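Local coordinates for protein N(2),N(2)-dimethylguanosine tRNA methyltransferase (Pyrococcus horikoshii, PDB 2DUL) that probably transfers two methyl groups from S-adenosyl-L-methionine to the exocyclic N2 of guanine 26 in a number of tRNAs, at residues A11-P16 against R61-A66; V39-N44 against V291-S296; R123-R128 against I135-F140; E145-A150 against V201-R206. All blocks are in the same frame, centred on the assembly; numbering follows the deposited sequence.

Contact 1: residues A11-P16 against R61-A66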
loop_
_atom_site.group_PDB
_atom_site.type_symbol
_atom_site.label_atom_id
_atom_site.label_comp_id
_atom_site.label_asym_id
_atom_site.label_seq_id
_atom_site.Cartn_x
_atom_site.Cartn_y
_atom_site.Cartn_z
ATOM N N ALA A 11 15.513 3.452 15.798
ATOM C CA ALA A 11 14.776 4.266 16.758
ATOM C C ALA A 11 14.507 3.606 18.106
ATOM O O ALA A 11 14.238 2.409 18.187
ATOM C CB ALA A 11 13.453 4.716 16.143
ATOM N N LYS A 12 14.585 4.411 19.160
ATOM C CA LYS A 12 14.316 3.960 20.522
ATOM C C LYS A 12 13.145 4.813 20.988
ATOM O O LYS A 12 13.226 6.043 20.982
ATOM C CB LYS A 12 15.530 4.198 21.422
ATOM C CG LYS A 12 16.776 3.452 20.981
ATOM C CD LYS A 12 17.921 3.639 21.968
ATOM C CE LYS A 12 19.198 3.003 21.446
ATOM N NZ LYS A 12 19.616 3.624 20.154
ATOM N N ILE A 13 12.050 4.169 21.373
ATOM C CA ILE A 13 10.872 4.908 21.808
ATOM C C ILE A 13 10.226 4.356 23.067
ATOM O O ILE A 13 10.483 3.226 23.477
ATOM C CB ILE A 13 9.787 4.925 20.711
ATOM C CG1 ILE A 13 9.358 3.489 20.397
ATOM C CG2 ILE A 13 10.309 5.630 19.463
ATOM C CD1 ILE A 13 8.112 3.387 19.545
ATOM N N LEU A 14 9.372 5.175 23.667
ATOM C CA LEU A 14 8.654 4.793 24.865
ATOM C C LEU A 14 7.205 4.556 24.475
ATOM O O LEU A 14 6.623 5.333 23.715
ATOM C CB LEU A 14 8.736 5.908 25.909
ATOM C CG LEU A 14 10.143 6.257 26.396
ATOM C CD1 LEU A 14 10.076 7.438 27.350
ATOM C CD2 LEU A 14 10.765 5.044 27.077
ATOM N N ILE A 15 6.632 3.469 24.978
ATOM C CA ILE A 15 5.239 3.144 24.697
ATOM C C ILE A 15 4.539 2.882 26.025
ATOM O O ILE A 15 5.177 2.491 27.004
ATOM C CB ILE A 15 5.111 1.892 23.797
ATOM C CG1 ILE A 15 5.648 0.661 24.530
ATOM C CG2 ILE A 15 5.868 2.108 22.492
ATOM C CD1 ILE A 15 5.454 -0.635 23.765
ATOM N N PRO A 16 3.217 3.100 26.080
ATOM C CA PRO A 16 2.485 2.869 27.328
ATOM C C PRO A 16 2.436 1.392 27.717
ATOM O O PRO A 16 2.791 0.543 26.871
ATOM C CB PRO A 16 1.103 3.445 27.023
ATOM C CG PRO A 16 0.953 3.180 25.557
ATOM C CD PRO A 16 2.313 3.567 25.015
ATOM N N ARG A 61 6.907 6.057 13.127
ATOM C CA ARG A 61 7.096 6.150 11.680
ATOM C C ARG A 61 7.948 7.357 11.297
ATOM O O ARG A 61 8.959 7.210 10.615
ATOM C CB ARG A 61 5.742 6.212 10.962
ATOM C CG ARG A 61 5.817 6.035 9.452
ATOM C CD ARG A 61 4.424 6.030 8.828
ATOM N NE ARG A 61 3.601 4.934 9.334
ATOM C CZ ARG A 61 3.516 3.730 8.775
ATOM N NH1 ARG A 61 2.742 2.808 9.325
ATOM N NH2 ARG A 61 4.180 3.450 7.658
ATOM N N GLY A 62 7.537 8.542 11.741
ATOM C CA GLY A 62 8.281 9.752 11.434
ATOM C C GLY A 62 9.698 9.734 11.993
ATOM O O GLY A 62 10.634 10.212 11.351
ATOM N N ILE A 63 9.865 9.190 13.193
ATOM C CA ILE A 63 11.191 9.118 13.797
ATOM C C ILE A 63 12.101 8.239 12.941
ATOM O O ILE A 63 13.263 8.580 12.708
ATOM C CB ILE A 63 11.116 8.570 15.241
ATOM C CG1 ILE A 63 10.488 9.630 16.152
ATOM C CG2 ILE A 63 12.513 8.204 15.744
ATOM C CD1 ILE A 63 10.047 9.105 17.503
ATOM N N ARG A 64 11.581 7.116 12.454
ATOM C CA ARG A 64 12.399 6.247 11.612
ATOM C C ARG A 64 12.685 6.924 10.271
ATOM O O ARG A 64 13.763 6.757 9.703
ATOM C CB ARG A 64 11.721 4.891 11.410
ATOM C CG ARG A 64 11.663 4.067 12.692
ATOM C CD ARG A 64 11.332 2.620 12.394
ATOM N NE ARG A 64 12.332 2.007 11.525
ATOM C CZ ARG A 64 12.162 0.850 10.893
ATOM N NH1 ARG A 64 11.028 0.174 11.035
ATOM N NH2 ARG A 64 13.119 0.376 10.105
ATOM N N PHE A 65 11.728 7.694 9.761
ATOM C CA PHE A 65 11.948 8.412 8.501
ATOM C C PHE A 65 13.156 9.332 8.690
ATOM O O PHE A 65 14.059 9.379 7.856
ATOM C CB PHE A 65 10.735 9.277 8.147
ATOM C CG PHE A 65 9.553 8.505 7.623
ATOM C CD1 PHE A 65 8.330 9.148 7.431
ATOM C CD2 PHE A 65 9.653 7.152 7.311
ATOM C CE1 PHE A 65 7.225 8.455 6.938
ATOM C CE2 PHE A 65 8.555 6.451 6.817
ATOM C CZ PHE A 65 7.339 7.104 6.631
ATOM N N ALA A 66 13.154 10.062 9.801
ATOM C CA ALA A 66 14.229 10.996 10.113
ATOM C C ALA A 66 15.574 10.304 10.353
ATOM O O ALA A 66 16.613 10.770 9.877
ATOM C CB ALA A 66 13.847 11.838 11.334
#
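Ala11 opens strand 11-15 by setting its single methyl against two residues of helix 60-68. CB lies 3.6 Å from CG2 of Ile63 and 3.9 Å from CG of Arg64, touching only the aliphatic root of the arginine. Beyond CG the chain turns off from the strand, and its guanidinium pairs with Asp37, with Glu68 and Glu8 as further salt-bridge partners. At Lys12 CB points away from the helix, and the carbonyl oxygen accepts a hydrogen bond from Asn94 of helix 81-94. Ile13 then brings CG2 to 4.0 Å from CD1 of Ile63, the two branched chains meeting at a slant. Ile63 serves both neighbours because its branches part at CB: CG2, anti to the backbone N, goes to Ala11, and CG1 carries CD1 to Ile13. Beyond this point the strand leaves the helix. The segments run nearly antiparallel, at 157°, and lay the N-terminal hairpin 4-8/11-15 over a helix of the class I methyltransferase fold. That helix also holds Arg61, predicted to bind S-adenosyl-L-methionine. Only carbon-to-carbon packing joins the segments, methyls plus one methylene of Arg64: a buried apolar patch, bordered by ion pairs that Arg64 makes with outside residues.

Contact 2: residues V39-N44 against V291-S296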
loop_
_atom_site.group_PDB
_atom_site.type_symbol
_atom_site.label_atom_id
_atom_site.label_comp_id
_atom_site.label_asym_id
_atom_site.label_seq_id
_atom_site.Cartn_x
_atom_site.Cartn_y
_atom_site.Cartn_z
ATOM N N VAL A 39 8.517 1.039 3.835
ATOM C CA VAL A 39 8.512 2.446 3.459
ATOM C C VAL A 39 9.913 3.050 3.613
ATOM O O VAL A 39 10.339 3.863 2.785
ATOM C CB VAL A 39 7.444 3.255 4.269
ATOM C CG1 VAL A 39 7.690 3.140 5.758
ATOM C CG2 VAL A 39 7.453 4.709 3.826
ATOM N N VAL A 40 10.636 2.645 4.653
ATOM C CA VAL A 40 11.997 3.141 4.865
ATOM C C VAL A 40 12.857 2.765 3.660
ATOM O O VAL A 40 13.639 3.578 3.157
ATOM C CB VAL A 40 12.623 2.542 6.155
ATOM C CG1 VAL A 40 14.146 2.690 6.137
ATOM C CG2 VAL A 40 12.058 3.255 7.374
ATOM N N VAL A 41 12.699 1.530 3.188
ATOM C CA VAL A 41 13.459 1.066 2.034
ATOM C C VAL A 41 13.118 1.906 0.810
ATOM O O VAL A 41 14.006 2.389 0.104
ATOM C CB VAL A 41 13.158 -0.416 1.726
ATOM C CG1 VAL A 41 13.796 -0.815 0.394
ATOM C CG2 VAL A 41 13.695 -1.295 2.848
ATOM N N LEU A 42 11.823 2.089 0.577
ATOM C CA LEU A 42 11.353 2.865 -0.560
ATOM C C LEU A 42 11.882 4.293 -0.545
ATOM O O LEU A 42 12.352 4.797 -1.567
ATOM C CB LEU A 42 9.819 2.883 -0.590
ATOM C CG LEU A 42 9.188 3.640 -1.766
ATOM C CD1 LEU A 42 9.684 3.044 -3.079
ATOM C CD2 LEU A 42 7.668 3.568 -1.682
ATOM N N LEU A 43 11.810 4.945 0.610
ATOM C CA LEU A 43 12.272 6.320 0.718
ATOM C C LEU A 43 13.763 6.457 0.430
ATOM O O LEU A 43 14.215 7.512 -0.015
ATOM C CB LEU A 43 11.936 6.897 2.100
ATOM C CG LEU A 43 10.601 7.655 2.197
ATOM C CD1 LEU A 43 9.484 6.873 1.532
ATOM C CD2 LEU A 43 10.280 7.926 3.657
ATOM N N ASN A 44 14.521 5.392 0.675
ATOM C CA ASN A 44 15.954 5.414 0.415
ATOM C C ASN A 44 16.242 5.308 -1.076
ATOM O O ASN A 44 17.384 5.460 -1.511
ATOM C CB ASN A 44 16.646 4.288 1.181
ATOM C CG ASN A 44 17.083 4.720 2.566
ATOM O OD1 ASN A 44 18.020 5.503 2.708
ATOM N ND2 ASN A 44 16.398 4.227 3.594
ATOM N N VAL A 291 14.784 -4.487 -3.298
ATOM C CA VAL A 291 15.325 -5.741 -2.783
ATOM C C VAL A 291 16.792 -5.538 -2.417
ATOM O O VAL A 291 17.246 -5.970 -1.357
ATOM C CB VAL A 291 15.223 -6.877 -3.831
ATOM C CG1 VAL A 291 15.977 -8.113 -3.341
ATOM C CG2 VAL A 291 13.764 -7.225 -4.073
ATOM N N LYS A 292 17.517 -4.859 -3.300
ATOM C CA LYS A 292 18.937 -4.591 -3.110
ATOM C C LYS A 292 19.172 -3.625 -1.952
ATOM O O LYS A 292 20.054 -3.844 -1.116
ATOM C CB LYS A 292 19.523 -4.027 -4.410
ATOM C CG LYS A 292 21.040 -3.899 -4.443
ATOM C CD LYS A 292 21.520 -2.627 -3.768
ATOM C CE LYS A 292 23.003 -2.410 -4.013
ATOM N NZ LYS A 292 23.463 -1.120 -3.424
ATOM N N GLU A 293 18.382 -2.556 -1.904
ATOM C CA GLU A 293 18.512 -1.567 -0.841
ATOM C C GLU A 293 18.218 -2.212 0.510
ATOM O O GLU A 293 18.900 -1.941 1.499
ATOM C CB GLU A 293 17.541 -0.404 -1.072
ATOM C CG GLU A 293 17.601 0.679 0.007
ATOM C CD GLU A 293 18.890 1.485 -0.033
ATOM O OE1 GLU A 293 19.110 2.311 0.881
ATOM O OE2 GLU A 293 19.679 1.301 -0.983
ATOM N N ALA A 294 17.202 -3.067 0.543
ATOM C CA ALA A 294 16.820 -3.743 1.775
ATOM C C ALA A 294 17.953 -4.623 2.290
ATOM O O ALA A 294 18.187 -4.707 3.497
ATOM C CB ALA A 294 15.572 -4.582 1.545
ATOM N N GLU A 295 18.651 -5.281 1.369
ATOM C CA GLU A 295 19.760 -6.154 1.734
ATOM C C GLU A 295 20.928 -5.386 2.351
ATOM O O GLU A 295 21.595 -5.888 3.256
ATOM C CB GLU A 295 20.247 -6.929 0.507
ATOM C CG GLU A 295 19.248 -7.940 -0.018
ATOM C CD GLU A 295 19.739 -8.660 -1.253
ATOM O OE1 GLU A 295 19.953 -7.993 -2.287
ATOM O OE2 GLU A 295 19.917 -9.893 -1.189
ATOM N N SER A 296 21.169 -4.170 1.866
ATOM C CA SER A 296 22.269 -3.348 2.364
ATOM C C SER A 296 21.871 -2.427 3.517
ATOM O O SER A 296 22.640 -1.550 3.911
ATOM C CB SER A 296 22.851 -2.506 1.229
ATOM O OG SER A 296 21.915 -1.536 0.790
#
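Val41 and Asn44, one turn apart on helix 33-46, receive Glu293 and Ala294 of helix 284-295. The two methyls of Val41 divide the work: CG1, anti to the backbone N (chi1 171°), lies 4.0 Å from CB of Glu293, and CG2 lies 4.0 Å from CB of Ala294. CG of Glu293, anti to its own backbone N, lies 4.0 Å from the carbonyl oxygen of Val41, and the bend at chi2 then turns the carboxylate across Asn44. There OE1 comes to 3.2 Å from CB of Asn44. The amide and carboxylate planes stand 30° apart, yet this is contact without a hydrogen bond between the two groups.

The segments cross steeply, at 109°, with Val41 and Ala294 nearest in backbone. Helix 33-46 comes just before the first strand, 50-53, of the Rossmann-like methyltransferase sheet, and its Val39 and Leu43 pack on Phe134 of strand 132-137. The later helix 284-295 therefore covers a layer that already rests on that sheet.

Further out, the amide of Asn44 is fixed on its own helix. ND2 donates to the carbonyl oxygen of Val40 at 2.9 Å, arriving from above the carbonyl plane, while the backbone N of Asn44 reaches the same oxygen from the opposite face. ND2 has a second acceptor in Glu68 O. On the partner helix, OG of Ser296, the first residue past its end, bonds to Glu293 O at 3.1 Å. Leu306 and Leu309 of helix 302-314 also pack on the methyl of Ala294.

Contact 3: residues R123-R128 against I135-F140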
loop_
_atom_site.group_PDB
_atom_site.type_symbol
_atom_site.label_atom_id
_atom_site.label_comp_id
_atom_site.label_asym_id
_atom_site.label_seq_id
_atom_site.Cartn_x
_atom_site.Cartn_y
_atom_site.Cartn_z
ATOM N N ARG A 123 -6.910 18.881 9.003
ATOM C CA ARG A 123 -6.655 20.300 9.219
ATOM C C ARG A 123 -5.200 20.618 8.894
ATOM O O ARG A 123 -4.910 21.612 8.223
ATOM C CB ARG A 123 -6.982 20.694 10.662
ATOM C CG ARG A 123 -6.880 22.192 10.932
ATOM C CD ARG A 123 -7.547 22.544 12.255
ATOM N NE ARG A 123 -7.411 23.957 12.605
ATOM C CZ ARG A 123 -6.298 24.513 13.075
ATOM N NH1 ARG A 123 -5.212 23.774 13.256
ATOM N NH2 ARG A 123 -6.270 25.807 13.367
ATOM N N LEU A 124 -4.283 19.771 9.355
ATOM C CA LEU A 124 -2.868 19.993 9.067
ATOM C C LEU A 124 -2.591 19.957 7.559
ATOM O O LEU A 124 -1.925 20.844 7.022
ATOM C CB LEU A 124 -1.995 18.947 9.774
ATOM C CG LEU A 124 -0.492 19.032 9.473
ATOM C CD1 LEU A 124 0.043 20.423 9.804
ATOM C CD2 LEU A 124 0.237 17.978 10.276
ATOM N N MET A 125 -3.104 18.940 6.870
ATOM C CA MET A 125 -2.875 18.829 5.430
ATOM C C MET A 125 -3.520 19.968 4.639
ATOM O O MET A 125 -2.996 20.381 3.597
ATOM C CB MET A 125 -3.355 17.463 4.920
ATOM C CG MET A 125 -2.517 16.303 5.463
ATOM S SD MET A 125 -2.881 14.721 4.683
ATOM C CE MET A 125 -4.551 14.381 5.340
ATOM N N ALA A 126 -4.645 20.483 5.131
ATOM C CA ALA A 126 -5.319 21.599 4.465
ATOM C C ALA A 126 -4.462 22.857 4.600
ATOM O O ALA A 126 -4.464 23.727 3.721
ATOM C CB ALA A 126 -6.693 21.834 5.083
ATOM N N GLU A 127 -3.734 22.953 5.709
ATOM C CA GLU A 127 -2.860 24.096 5.955
ATOM C C GLU A 127 -1.596 24.019 5.089
ATOM O O GLU A 127 -1.033 25.046 4.707
ATOM C CB GLU A 127 -2.468 24.153 7.438
ATOM C CG GLU A 127 -3.660 24.267 8.385
ATOM C CD GLU A 127 -3.259 24.411 9.846
ATOM O OE1 GLU A 127 -2.468 23.579 10.344
ATOM O OE2 GLU A 127 -3.747 25.357 10.503
ATOM N N ARG A 128 -1.157 22.802 4.777
ATOM C CA ARG A 128 0.044 22.588 3.966
ATOM C C ARG A 128 -0.329 22.124 2.553
ATOM O O ARG A 128 -0.128 20.963 2.187
ATOM C CB ARG A 128 0.936 21.534 4.632
ATOM C CG ARG A 128 1.443 21.885 6.031
ATOM C CD ARG A 128 2.573 22.910 6.001
ATOM N NE ARG A 128 2.085 24.283 5.954
ATOM C CZ ARG A 128 2.368 25.147 4.985
ATOM N NH1 ARG A 128 3.138 24.783 3.970
ATOM N NH2 ARG A 128 1.883 26.377 5.033
ATOM N N ILE A 135 3.617 11.676 1.621
ATOM C CA ILE A 135 2.682 11.643 2.737
ATOM C C ILE A 135 2.354 10.177 2.972
ATOM O O ILE A 135 2.055 9.447 2.028
ATOM C CB ILE A 135 1.361 12.403 2.426
ATOM C CG1 ILE A 135 1.624 13.907 2.317
ATOM C CG2 ILE A 135 0.332 12.132 3.531
ATOM C CD1 ILE A 135 0.372 14.733 2.002
ATOM N N ASP A 136 2.436 9.741 4.222
ATOM C CA ASP A 136 2.113 8.362 4.562
ATOM C C ASP A 136 0.853 8.375 5.429
ATOM O O ASP A 136 0.853 8.903 6.536
ATOM C CB ASP A 136 3.278 7.702 5.310
ATOM C CG ASP A 136 3.176 6.179 5.326
ATOM O OD1 ASP A 136 4.190 5.516 5.635
ATOM O OD2 ASP A 136 2.087 5.646 5.023
ATOM N N LEU A 137 -0.224 7.817 4.887
ATOM C CA LEU A 137 -1.509 7.741 5.572
ATOM C C LEU A 137 -1.683 6.343 6.129
ATOM O O LEU A 137 -1.915 5.397 5.371
ATOM C CB LEU A 137 -2.657 8.019 4.599
ATOM C CG LEU A 137 -2.827 9.414 4.010
ATOM C CD1 LEU A 137 -4.108 9.441 3.165
ATOM C CD2 LEU A 137 -2.911 10.440 5.143
ATOM N N ASP A 138 -1.584 6.218 7.447
ATOM C CA ASP A 138 -1.716 4.926 8.113
ATOM C C ASP A 138 -2.662 5.058 9.302
ATOM O O ASP A 138 -2.221 5.106 10.448
ATOM C CB ASP A 138 -0.340 4.461 8.596
ATOM C CG ASP A 138 -0.345 3.028 9.085
ATOM O OD1 ASP A 138 -0.613 2.124 8.266
ATOM O OD2 ASP A 138 -0.083 2.806 10.290
ATOM N N PRO A 139 -3.978 5.116 9.042
ATOM C CA PRO A 139 -4.994 5.249 10.089
ATOM C C PRO A 139 -5.497 3.925 10.658
ATOM O O PRO A 139 -5.091 2.850 10.217
ATOM C CB PRO A 139 -6.103 5.996 9.372
ATOM C CG PRO A 139 -6.085 5.325 8.033
ATOM C CD PRO A 139 -4.592 5.260 7.708
ATOM N N PHE A 140 -6.380 4.023 11.648
ATOM C CA PHE A 140 -6.988 2.848 12.259
ATOM C C PHE A 140 -8.153 2.472 11.348
ATOM O O PHE A 140 -9.251 3.006 11.494
ATOM C CB PHE A 140 -7.551 3.165 13.652
ATOM C CG PHE A 140 -6.513 3.561 14.662
ATOM C CD1 PHE A 140 -5.442 2.720 14.946
ATOM C CD2 PHE A 140 -6.624 4.764 15.353
ATOM C CE1 PHE A 140 -4.495 3.074 15.907
ATOM C CE2 PHE A 140 -5.683 5.126 16.315
ATOM C CZ PHE A 140 -4.616 4.280 16.593
#
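Met125 reaches from helix 121-127 to two residues of strand 132-137, Ile135 and Leu137, in the interior of a beta-alpha-beta crossover. This helix joins the parallel strands 113-118 and 132-137, the third and fourth strands of the class I methyltransferase sheet, and packs against the sheet on the way. The methionine runs out extended as far as its sulfur and then turns: chi3 of -70° folds CE off the line of the chain. SD and CE consequently have different partners. SD lies 4.2 Å from CD1 of Ile135, and CE lies 4.3 Å from CD2 of Leu137.

Ile135 meets the sulfur with the far end of its longer branch, which is fully stretched (chi2 180°). Leu137, two residues along and on the same face of the strand, does not aim its CB straight at the helix; it is the CD2 branch that closes the gap. The contacts are long and purely apolar. Leu52 of strand 50-53 touches both Met125 and Ile135, and Ala150 of helix 144-153 touches both Met125 and Leu137, which encloses the sulfur-bearing chain in the core.

Past Leu137 the strand gives way to Asp138, Pro139 and Phe140, where motif IV of amino methyltransferases usually lies. On the outer side of the helix, Arg123 and Glu127 pair by charge alone: OE2 of Glu127 lies over one face of the guanidinium, 3.5 Å from NH1 of Arg123, with no N-H directed at it.

Contact 4: residues E145-A150 against V201-R206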
loop_
_atom_site.group_PDB
_atom_site.type_symbol
_atom_site.label_atom_id
_atom_site.label_comp_id
_atom_site.label_asym_id
_atom_site.label_seq_id
_atom_site.Cartn_x
_atom_site.Cartn_y
_atom_site.Cartn_z
ATOM N N GLU A 145 -11.394 9.013 4.865
ATOM C CA GLU A 145 -11.764 10.333 5.376
ATOM C C GLU A 145 -10.601 11.331 5.234
ATOM O O GLU A 145 -10.785 12.533 5.423
ATOM C CB GLU A 145 -12.197 10.240 6.842
ATOM C CG GLU A 145 -11.079 9.897 7.804
ATOM C CD GLU A 145 -11.576 9.622 9.215
ATOM O OE1 GLU A 145 -12.272 10.493 9.776
ATOM O OE2 GLU A 145 -11.265 8.536 9.758
ATOM N N PHE A 146 -9.416 10.831 4.877
ATOM C CA PHE A 146 -8.229 11.681 4.738
ATOM C C PHE A 146 -7.647 11.751 3.319
ATOM O O PHE A 146 -6.780 12.584 3.041
ATOM C CB PHE A 146 -7.107 11.180 5.666
ATOM C CG PHE A 146 -7.507 11.070 7.114
ATOM C CD1 PHE A 146 -7.713 12.213 7.886
ATOM C CD2 PHE A 146 -7.679 9.822 7.704
ATOM C CE1 PHE A 146 -8.087 12.115 9.226
ATOM C CE2 PHE A 146 -8.054 9.709 9.047
ATOM C CZ PHE A 146 -8.259 10.855 9.809
ATOM N N LEU A 147 -8.114 10.874 2.435
ATOM C CA LEU A 147 -7.584 10.803 1.079
ATOM C C LEU A 147 -7.671 12.055 0.216
ATOM O O LEU A 147 -6.683 12.439 -0.422
ATOM C CB LEU A 147 -8.235 9.645 0.319
ATOM C CG LEU A 147 -7.763 9.497 -1.134
ATOM C CD1 LEU A 147 -6.281 9.138 -1.162
ATOM C CD2 LEU A 147 -8.583 8.416 -1.843
ATOM N N ASP A 148 -8.840 12.690 0.177
ATOM C CA ASP A 148 -8.985 13.869 -0.670
ATOM C C ASP A 148 -8.052 15.001 -0.260
ATOM O O ASP A 148 -7.442 15.655 -1.113
ATOM C CB ASP A 148 -10.432 14.365 -0.679
ATOM C CG ASP A 148 -10.674 15.398 -1.768
ATOM O OD1 ASP A 148 -10.490 15.055 -2.954
ATOM O OD2 ASP A 148 -11.038 16.545 -1.443
ATOM N N THR A 149 -7.923 15.231 1.040
ATOM C CA THR A 149 -7.047 16.294 1.514
ATOM C C THR A 149 -5.580 15.943 1.268
ATOM O O THR A 149 -4.777 16.813 0.928
ATOM C CB THR A 149 -7.280 16.585 3.013
ATOM O OG1 THR A 149 -8.670 16.864 3.228
ATOM C CG2 THR A 149 -6.467 17.809 3.458
ATOM N N ALA A 150 -5.221 14.670 1.423
ATOM C CA ALA A 150 -3.839 14.276 1.180
ATOM C C ALA A 150 -3.489 14.544 -0.285
ATOM O O ALA A 150 -2.362 14.924 -0.604
ATOM C CB ALA A 150 -3.639 12.799 1.504
ATOM N N VAL A 201 -6.164 1.091 -5.074
ATOM C CA VAL A 201 -5.430 1.885 -6.055
ATOM C C VAL A 201 -6.422 2.656 -6.915
ATOM O O VAL A 201 -6.229 3.839 -7.201
ATOM C CB VAL A 201 -4.560 0.995 -6.967
ATOM C CG1 VAL A 201 -3.889 1.848 -8.046
ATOM C CG2 VAL A 201 -3.503 0.267 -6.123
ATOM N N GLY A 202 -7.491 1.971 -7.312
ATOM C CA GLY A 202 -8.510 2.584 -8.140
ATOM C C GLY A 202 -9.204 3.791 -7.530
ATOM O O GLY A 202 -9.516 4.747 -8.242
ATOM N N VAL A 203 -9.450 3.768 -6.224
ATOM C CA VAL A 203 -10.121 4.900 -5.588
ATOM C C VAL A 203 -9.182 6.106 -5.489
ATOM O O VAL A 203 -9.614 7.255 -5.607
ATOM C CB VAL A 203 -10.670 4.525 -4.179
ATOM C CG1 VAL A 203 -9.539 4.453 -3.165
ATOM C CG2 VAL A 203 -11.741 5.543 -3.754
ATOM N N ILE A 204 -7.895 5.841 -5.291
ATOM C CA ILE A 204 -6.908 6.913 -5.223
ATOM C C ILE A 204 -6.861 7.584 -6.600
ATOM O O ILE A 204 -6.860 8.813 -6.703
ATOM C CB ILE A 204 -5.496 6.374 -4.888
ATOM C CG1 ILE A 204 -5.484 5.770 -3.482
ATOM C CG2 ILE A 204 -4.470 7.508 -4.968
ATOM C CD1 ILE A 204 -4.189 5.058 -3.137
ATOM N N ALA A 205 -6.840 6.766 -7.648
ATOM C CA ALA A 205 -6.805 7.274 -9.017
ATOM C C ALA A 205 -8.041 8.116 -9.326
ATOM O O ALA A 205 -7.944 9.177 -9.941
ATOM C CB ALA A 205 -6.705 6.109 -10.007
ATOM N N ARG A 206 -9.207 7.637 -8.908
ATOM C CA ARG A 206 -10.449 8.359 -9.166
ATOM C C ARG A 206 -10.520 9.685 -8.418
ATOM O O ARG A 206 -10.907 10.689 -9.006
ATOM C CB ARG A 206 -11.665 7.481 -8.835
ATOM C CG ARG A 206 -11.929 6.399 -9.895
ATOM C CD ARG A 206 -13.155 5.560 -9.567
ATOM N NE ARG A 206 -12.898 4.687 -8.428
ATOM C CZ ARG A 206 -13.840 4.198 -7.629
ATOM N NH1 ARG A 206 -15.113 4.498 -7.841
ATOM N NH2 ARG A 206 -13.504 3.413 -6.615
#
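OD1 of Asp148 is gripped twice, by a salt bridge from NZ of Lys210 and a hydrogen bond with the hydroxyl of Tyr211, the two residues that follow helix 192-209. OD2 of the same carboxylate pairs with Arg152 of its own helix. Next to this polar tie, Leu147 makes the apolar one, spreading both its methyls over helix 192-209. Its CG is anti to the backbone N (chi1 179°), and the fork at CG gives each methyl its own target. CD1 lies 4.2 Å from CG1 of Ile204. CD2 settles on the backbone between two residues, 4.1 Å from the carbonyl oxygen of Val203 and 4.1 Å from CA of Ile204, and also meets CG1 of Val203 at 4.3 Å. The Leu147 and Ile204 side chains cross at about a right angle.

Helix 144-153 is the link between the neighbouring parallel strands 132-137 and 158-164, the fourth and fifth of the Rossmann-like methyltransferase sheet. Helix 192-209 leads into strand 213-223 of the terminal antiparallel pair, on which its Val201 and Ala205 pack. Strand 158-164 touches both helices, with Leu160 against Leu147 and Val162 against Ile204.

Arg206 folds back along its helix, and NE makes a weak bond, 3.4 Å, to the carbonyl oxygen of Gly202, which also takes the backbone N of Arg206 at 3.0 Å. NH1 and NH2 of that guanidinium hold the carbonyl oxygens of Leu183 and Tyr182.

From the N terminus, contact 1 closes the first loop, bringing the opening hairpin onto helix 60-68. Contact 2 starts inside that loop, at 39-44, and closes only at 291-296, so the two cross along the chain. Contacts 3 and 4 both nest within the long loop of contact 2 and follow one another in series: the first spans a short helix-to-strand turn, the second joins helices 144-153 and 192-209. In space Phe65 packs on Val39 and Leu43, linking contacts 1 and 2, while Arg61 forms salt bridges to Asp136 and Asp138 of contact 3. Met125 also meets Phe146 and Thr149 between contacts 3 and 4, whose centres lie about 12 Å apart.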